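Local coordinates for protein GH26A (Muricauda sp. MAR_2010_75, PDB 6Q75) that is a family 26 glycoside hydrolase that probably cleaves glycosidic bonds in a polysaccharide, as beta-mannanases of this family do, at residues Leu47-Ser58 with Pro72-Asn82. Numbering follows the deposited sequence.
Sequences LAGQHSYNENPS and PAVWGTDFYWN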
ATOM      1  N   LEU A  47      -1.203 -14.306   0.709  1.00 20.99           N
ATOM      2  CA  LEU A  47      -1.604 -13.877   2.045  1.00 18.80           C
ATOM      3  C   LEU A  47      -2.950 -13.163   1.999  1.00 18.06           C
ATOM      4  O   LEU A  47      -3.130 -12.221   1.216  1.00 20.22           O
ATOM      5  CB  LEU A  47      -0.548 -12.931   2.639  1.00 18.55           C
ATOM      6  CG  LEU A  47       0.824 -13.561   2.830  1.00 21.52           C
ATOM      7  CD1 LEU A  47       1.851 -12.471   2.880  1.00 19.17           C
ATOM      8  CD2 LEU A  47       0.819 -14.345   4.138  1.00 24.36           C
ATOM      9  N   ALA A  48      -3.887 -13.578   2.868  1.00 18.22           N
ATOM     10  CA  ALA A  48      -5.175 -12.877   2.985  1.00 18.39           C
ATOM     11  C   ALA A  48      -5.017 -11.593   3.791  1.00 20.64           C
ATOM     12  O   ALA A  48      -4.469 -11.614   4.896  1.00 19.28           O
ATOM     13  CB  ALA A  48      -6.220 -13.762   3.663  1.00 19.37           C
ATOM     14  N   GLY A  49      -5.561 -10.488   3.275  1.00 18.02           N
ATOM     15  CA  GLY A  49      -5.380  -9.203   3.919  1.00 18.07           C
ATOM     16  C   GLY A  49      -6.663  -8.398   3.928  1.00 16.61           C
ATOM     17  O   GLY A  49      -7.581  -8.631   3.133  1.00 17.29           O
ATOM     18  N   GLN A  50      -6.704  -7.425   4.838  1.00 18.21           N
ATOM     19  CA  GLN A  50      -7.911  -6.626   5.041  1.00 15.79           C
ATOM     20  C   GLN A  50      -7.520  -5.238   5.537  1.00 17.09           C
ATOM     21  O   GLN A  50      -6.735  -5.125   6.480  1.00 15.83           O
ATOM     22  CB  GLN A  50      -8.843  -7.306   6.045  1.00 16.39           C
ATOM     23  CG  GLN A  50     -10.089  -6.477   6.374  1.00 17.87           C
ATOM     24  CD  GLN A  50     -11.097  -6.436   5.228  1.00 21.18           C
ATOM     25  OE1 GLN A  50     -11.437  -7.460   4.646  1.00 19.53           O
ATOM     26  NE2 GLN A  50     -11.594  -5.229   4.913  1.00 19.63           N
ATOM     27  N   HIS A  51      -8.115  -4.213   4.935  1.00 15.45           N
ATOM     28  CA  HIS A  51      -7.909  -2.810   5.275  1.00 15.53           C
ATOM     29  C   HIS A  51      -9.064  -2.305   6.126  1.00 15.93           C
ATOM     30  O   HIS A  51     -10.204  -2.752   5.966  1.00 18.79           O
ATOM     31  CB  HIS A  51      -7.803  -1.995   3.991  1.00 15.74           C
ATOM     32  CG  HIS A  51      -7.684  -0.520   4.204  1.00 16.04           C
ATOM     33  ND1 HIS A  51      -6.464   0.084   4.381  1.00 18.01           N
ATOM     34  CD2 HIS A  51      -8.604   0.479   4.206  1.00 15.57           C
ATOM     35  CE1 HIS A  51      -6.629   1.394   4.500  1.00 16.61           C
ATOM     36  NE2 HIS A  51      -7.916   1.663   4.411  1.00 16.22           N
ATOM     37  N   SER A  52      -8.757  -1.396   7.060  1.00 18.03           N
ATOM     38  CA  SER A  52      -9.768  -0.701   7.855  1.00 19.83           C
ATOM     39  C   SER A  52      -9.447   0.787   7.874  1.00 17.23           C
ATOM     40  O   SER A  52      -8.279   1.178   7.816  1.00 19.19           O
ATOM     41  CB  SER A  52      -9.830  -1.240   9.311  1.00 19.30           C
ATOM     42  OG  SER A  52     -10.069  -2.641   9.367  1.00 20.80           O
ATOM     43  N   TYR A  53     -10.481   1.626   7.946  1.00 17.58           N
ATOM     44  CA  TYR A  53     -10.239   3.052   8.127  1.00 19.90           C
ATOM     45  C   TYR A  53      -9.596   3.317   9.482  1.00 20.40           C
ATOM     46  O   TYR A  53      -9.870   2.624  10.470  1.00 21.71           O
ATOM     47  CB  TYR A  53     -11.549   3.829   8.032  1.00 19.61           C
ATOM     48  CG  TYR A  53     -12.343   3.530   6.784  1.00 20.75           C
ATOM     49  CD1 TYR A  53     -11.874   3.922   5.532  1.00 20.96           C
ATOM     50  CD2 TYR A  53     -13.581   2.884   6.855  1.00 25.55           C
ATOM     51  CE1 TYR A  53     -12.617   3.661   4.380  1.00 22.14           C
ATOM     52  CE2 TYR A  53     -14.327   2.647   5.726  1.00 22.19           C
ATOM     53  CZ  TYR A  53     -13.837   3.031   4.488  1.00 22.82           C
ATOM     54  OH  TYR A  53     -14.561   2.767   3.335  1.00 22.09           O
ATOM     55  N   ASN A  54      -8.743   4.352   9.536  1.00 20.32           N
ATOM     56  CA  ASN A  54      -7.975   4.535  10.763  1.00 20.54           C
ATOM     57  C   ASN A  54      -8.820   5.011  11.943  1.00 23.23           C
ATOM     58  O   ASN A  54      -8.327   4.969  13.074  1.00 25.35           O
ATOM     59  CB  ASN A  54      -6.788   5.490  10.552  1.00 20.60           C
ATOM     60  CG  ASN A  54      -7.205   6.958  10.314  1.00 21.94           C
ATOM     61  OD1 ASN A  54      -8.023   7.548  11.034  1.00 22.95           O
ATOM     62  ND2 ASN A  54      -6.599   7.554   9.307  1.00 21.57           N
ATOM     63  N   GLU A  55     -10.058   5.466  11.718  1.00 23.14           N
ATOM     64  CA  GLU A  55     -10.935   5.811  12.843  1.00 27.24           C
ATOM     65  C   GLU A  55     -11.176   4.614  13.756  1.00 27.83           C
ATOM     66  O   GLU A  55     -11.307   4.763  14.980  1.00 27.93           O
ATOM     67  CB  GLU A  55     -12.271   6.342  12.322  1.00 29.91           C
ATOM     68  CG  GLU A  55     -12.198   7.763  11.774  1.00 31.60           C
ATOM     69  CD  GLU A  55     -12.034   7.813  10.261  1.00 32.38           C
ATOM     70  OE1 GLU A  55     -11.409   6.889   9.684  1.00 29.51           O
ATOM     71  OE2 GLU A  55     -12.533   8.797   9.648  1.00 34.18           O
ATOM     72  N   ASN A  56     -11.298   3.430  13.173  1.00 25.05           N
ATOM     73  CA  ASN A  56     -11.432   2.175  13.916  1.00 24.77           C
ATOM     74  C   ASN A  56     -10.554   1.171  13.191  1.00 22.02           C
ATOM     75  O   ASN A  56     -11.014   0.422  12.312  1.00 23.35           O
ATOM     76  CB  ASN A  56     -12.894   1.723  13.976  1.00 25.68           C
ATOM     77  CG  ASN A  56     -13.789   2.757  14.599  1.00 29.74           C
ATOM     78  OD1 ASN A  56     -14.383   3.587  13.901  1.00 32.81           O
ATOM     79  ND2 ASN A  56     -13.896   2.723  15.916  1.00 27.99           N
ATOM     80  N   PRO A  57      -9.256   1.160  13.501  1.00 21.68           N
ATOM     81  CA  PRO A  57      -8.256   0.594  12.581  1.00 23.40           C
ATOM     82  C   PRO A  57      -8.239  -0.919  12.498  1.00 24.97           C
ATOM     83  O   PRO A  57      -7.458  -1.455  11.708  1.00 24.45           O
ATOM     84  CB  PRO A  57      -6.923   1.126  13.142  1.00 24.65           C
ATOM     85  CG  PRO A  57      -7.223   1.490  14.568  1.00 24.75           C
ATOM     86  CD  PRO A  57      -8.651   1.914  14.617  1.00 24.15           C
ATOM     87  N   SER A  58      -9.077  -1.628  13.260  1.00 24.60           N
ATOM     88  CA  SER A  58      -9.218  -3.068  13.107  1.00 24.13           C
ATOM     89  C   SER A  58     -10.665  -3.491  12.851  1.00 24.15           C
ATOM     90  O   SER A  58     -10.952  -4.695  12.819  1.00 24.83           O
ATOM     91  CB  SER A  58      -8.659  -3.773  14.341  1.00 26.69           C
ATOM     92  OG  SER A  58      -7.242  -3.700  14.363  1.00 29.50           O
ATOM     93  N   PRO A  72      -7.210 -12.402   9.028  1.00 21.44           N
ATOM     94  CA  PRO A  72      -6.321 -12.136   7.894  1.00 20.50           C
ATOM     95  C   PRO A  72      -4.859 -12.130   8.316  1.00 21.35           C
ATOM     96  O   PRO A  72      -4.516 -11.722   9.427  1.00 22.91           O
ATOM     97  CB  PRO A  72      -6.758 -10.747   7.418  1.00 22.24           C
ATOM     98  CG  PRO A  72      -8.209 -10.625   7.902  1.00 21.66           C
ATOM     99  CD  PRO A  72      -8.260 -11.376   9.187  1.00 18.92           C
ATOM    100  N   ALA A  73      -3.995 -12.595   7.407  1.00 19.70           N
ATOM    101  CA  ALA A  73      -2.554 -12.518   7.650  1.00 18.76           C
ATOM    102  C   ALA A  73      -2.061 -11.077   7.601  1.00 18.84           C
ATOM    103  O   ALA A  73      -1.129 -10.718   8.328  1.00 19.33           O
ATOM    104  CB  ALA A  73      -1.782 -13.359   6.631  1.00 19.07           C
ATOM    105  N   VAL A  74      -2.641 -10.255   6.726  1.00 18.38           N
ATOM    106  CA  VAL A  74      -2.181  -8.884   6.519  1.00 17.13           C
ATOM    107  C   VAL A  74      -3.228  -7.923   7.061  1.00 18.50           C
ATOM    108  O   VAL A  74      -4.419  -8.024   6.728  1.00 17.27           O
ATOM    109  CB  VAL A  74      -1.874  -8.602   5.037  1.00 17.57           C
ATOM    110  CG1 VAL A  74      -1.616  -7.122   4.800  1.00 22.90           C
ATOM    111  CG2 VAL A  74      -0.674  -9.449   4.576  1.00 19.00           C
ATOM    112  N   TRP A  75      -2.764  -6.981   7.886  1.00 19.66           N
ATOM    113  CA  TRP A  75      -3.570  -5.954   8.526  1.00 20.91           C
ATOM    114  C   TRP A  75      -3.171  -4.620   7.913  1.00 18.08           C
ATOM    115  O   TRP A  75      -1.979  -4.296   7.888  1.00 17.44           O
ATOM    116  CB  TRP A  75      -3.293  -5.945  10.037  1.00 20.65           C
ATOM    117  CG  TRP A  75      -3.930  -4.813  10.833  1.00 21.55           C
ATOM    118  CD1 TRP A  75      -5.162  -4.835  11.425  1.00 22.01           C
ATOM    119  CD2 TRP A  75      -3.371  -3.518  11.123  1.00 20.80           C
ATOM    120  NE1 TRP A  75      -5.407  -3.646  12.066  1.00 22.96           N
ATOM    121  CE2 TRP A  75      -4.327  -2.816  11.895  1.00 22.26           C
ATOM    122  CE3 TRP A  75      -2.154  -2.891  10.818  1.00 21.15           C
ATOM    123  CZ2 TRP A  75      -4.111  -1.521  12.365  1.00 21.18           C
ATOM    124  CZ3 TRP A  75      -1.943  -1.580  11.286  1.00 20.26           C
ATOM    125  CH2 TRP A  75      -2.918  -0.920  12.052  1.00 19.31           C
ATOM    126  N   GLY A  76      -4.140  -3.856   7.430  1.00 17.27           N
ATOM    127  CA  GLY A  76      -3.850  -2.571   6.802  1.00 17.67           C
ATOM    128  C   GLY A  76      -4.684  -1.417   7.324  1.00 18.27           C
ATOM    129  O   GLY A  76      -5.857  -1.582   7.647  1.00 19.18           O
ATOM    130  N   THR A  77      -4.047  -0.255   7.446  1.00 18.64           N
ATOM    131  CA  THR A  77      -4.824   0.977   7.593  1.00 20.72           C
ATOM    132  C   THR A  77      -4.031   2.096   6.917  1.00 17.01           C
ATOM    133  O   THR A  77      -3.167   1.827   6.072  1.00 16.08           O
ATOM    134  CB  THR A  77      -5.227   1.246   9.064  1.00 22.00           C
ATOM    135  OG1 THR A  77      -6.206   2.317   9.104  1.00 20.74           O
ATOM    136  CG2 THR A  77      -4.024   1.584   9.952  1.00 23.49           C
ATOM    137  N   ASP A  78      -4.378   3.352   7.239  1.00 17.36           N
ATOM    138  CA  ASP A  78      -4.094   4.510   6.389  1.00 20.38           C
ATOM    139  C   ASP A  78      -3.827   5.708   7.289  1.00 20.69           C
ATOM    140  O   ASP A  78      -4.557   5.925   8.264  1.00 20.03           O
ATOM    141  CB  ASP A  78      -5.317   4.723   5.469  1.00 17.36           C
ATOM    142  CG  ASP A  78      -5.245   5.934   4.537  1.00 18.54           C
ATOM    143  OD1 ASP A  78      -4.244   6.680   4.433  1.00 17.91           O
ATOM    144  OD2 ASP A  78      -6.259   6.087   3.804  1.00 20.29           O
ATOM    145  N   PHE A  79      -2.779   6.468   6.980  1.00 19.82           N
ATOM    146  CA  PHE A  79      -2.436   7.637   7.777  1.00 21.42           C
ATOM    147  C   PHE A  79      -3.311   8.855   7.471  1.00 22.25           C
ATOM    148  O   PHE A  79      -3.118   9.915   8.081  1.00 22.53           O
ATOM    149  CB  PHE A  79      -0.965   7.992   7.566  1.00 20.22           C
ATOM    150  CG  PHE A  79      -0.019   7.227   8.456  1.00 20.64           C
ATOM    151  CD1 PHE A  79       0.179   7.609   9.784  1.00 22.43           C
ATOM    152  CD2 PHE A  79       0.703   6.151   7.963  1.00 21.76           C
ATOM    153  CE1 PHE A  79       1.045   6.915  10.613  1.00 24.06           C
ATOM    154  CE2 PHE A  79       1.604   5.450   8.785  1.00 23.22           C
ATOM    155  CZ  PHE A  79       1.775   5.841  10.115  1.00 25.18           C
ATOM    156  N   TYR A  80      -4.272   8.718   6.559  1.00 19.10           N
ATOM    157  CA  TYR A  80      -5.136   9.819   6.146  1.00 19.70           C
ATOM    158  C   TYR A  80      -5.621  10.666   7.320  1.00 23.09           C
ATOM    159  O   TYR A  80      -6.381  10.200   8.176  1.00 24.21           O
ATOM    160  CB  TYR A  80      -6.336   9.254   5.381  1.00 19.17           C
ATOM    161  CG  TYR A  80      -7.237  10.277   4.727  1.00 19.99           C
ATOM    162  CD1 TYR A  80      -6.824  11.599   4.519  1.00 21.96           C
ATOM    163  CD2 TYR A  80      -8.498   9.911   4.274  1.00 21.90           C
ATOM    164  CE1 TYR A  80      -7.685  12.526   3.899  1.00 22.73           C
ATOM    165  CE2 TYR A  80      -9.343  10.822   3.670  1.00 22.57           C
ATOM    166  CZ  TYR A  80      -8.936  12.119   3.474  1.00 23.79           C
ATOM    167  OH  TYR A  80      -9.810  13.014   2.860  1.00 26.53           O
ATOM    168  N   TRP A  81      -5.186  11.919   7.366  1.00 23.51           N
ATOM    169  CA  TRP A  81      -5.634  12.845   8.397  1.00 24.32           C
ATOM    170  C   TRP A  81      -6.871  13.550   7.851  1.00 24.69           C
ATOM    171  O   TRP A  81      -6.810  14.637   7.276  1.00 24.27           O
ATOM    172  CB  TRP A  81      -4.515  13.820   8.742  1.00 23.80           C
ATOM    173  CG  TRP A  81      -4.767  14.706   9.866  1.00 25.17           C
ATOM    174  CD1 TRP A  81      -5.975  15.072  10.411  1.00 27.99           C
ATOM    175  CD2 TRP A  81      -3.767  15.410  10.592  1.00 27.71           C
ATOM    176  NE1 TRP A  81      -5.769  15.965  11.449  1.00 28.40           N
ATOM    177  CE2 TRP A  81      -4.423  16.187  11.571  1.00 29.26           C
ATOM    178  CE3 TRP A  81      -2.376  15.457  10.509  1.00 28.80           C
ATOM    179  CZ2 TRP A  81      -3.723  17.007  12.466  1.00 28.91           C
ATOM    180  CZ3 TRP A  81      -1.679  16.281  11.400  1.00 31.31           C
ATOM    181  CH2 TRP A  81      -2.362  17.033  12.364  1.00 31.26           C
ATOM    182  N   ASN A  82      -8.019  12.890   8.004  1.00 23.64           N
ATOM    183  CA  ASN A  82      -9.262  13.439   7.481  1.00 23.70           C
ATOM    184  C   ASN A  82     -10.147  14.046   8.553  1.00 27.34           C
ATOM    185  O   ASN A  82     -11.118  14.721   8.207  1.00 28.08           O
ATOM    186  CB  ASN A  82     -10.061  12.349   6.744  1.00 23.83           C
ATOM    187  CG  ASN A  82     -10.455  11.211   7.659  1.00 25.12           C
ATOM    188  OD1 ASN A  82      -9.615  10.624   8.347  1.00 26.59           O
ATOM    189  ND2 ASN A  82     -11.727  10.866   7.649  1.00 26.42           N
TER
HETATM  190  O   HOH W   1      -3.583  -0.127   4.126  1.00 17.87           O
HETATM  191  O   HOH W   2      -8.487   4.628   4.431  1.00 18.89           O
HETATM  192  O   HOH W   3      -7.344  -3.443   9.377  1.00 23.92           O
HETATM  193  O   HOH W   4      -9.238  10.014  11.018  1.00 30.60           O
HETATM  194  O   HOH W   5      -9.881   7.897   7.475  1.00 22.58           O
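The first beta-alpha-beta unit of the (beta/alpha)8 barrel expected of family 26 glycoside hydrolases pairs strands 46-51 and 74-78 in parallel. Four backbone hydrogen bonds, from Val74 N to Ala48 O through Ser52 N to Gly76 O, join them. Gly49 lets Val74 come close, their CA atoms 4.1 Å apart. Just past the end of strand 46-51, Thr77 OG1 of the neighbouring strand donates to Ser52 O (2.7 Å). Asn54 then ties its loop to the end of strand 74-78 and the turn that follows: with CG turned between its backbone N and carbonyl carbon (chi1 69°), its ND2 gives one bond to Asp78 O (2.8 Å) and another to Tyr80 O (2.9 Å), both acceptors near the amide plane, which fixes the amide's rotation. Farther out, Asn82 ND2 meets the syn side of Glu55 OE2 at 3.0 Å, amide and carboxylate planes 75° apart. On the face of the sheet that carries Gln50 and Trp75, Trp75 NE1 donates to Ser58 OG (2.9 Å), tilted from the indole plane, while its CZ2 packs on Pro57 CB (3.9 Å). A leucine in place of Trp75 would probably leave Ser58 OG without this donor and open a gap beside Pro57. The His51 ring presents its edge to Asp78 CB, and a water links His51 NE2 to Asp78 OD2, which also bonds His110. Strands 293-299 and 104-108 flank the pair; His51 stacks on Trp299, Tyr61 of the connecting helix 59-68 meets Trp75 edge-to-face, and helix 88-100 packs against Trp75, with its Glu94 bonded to Ser58 OG.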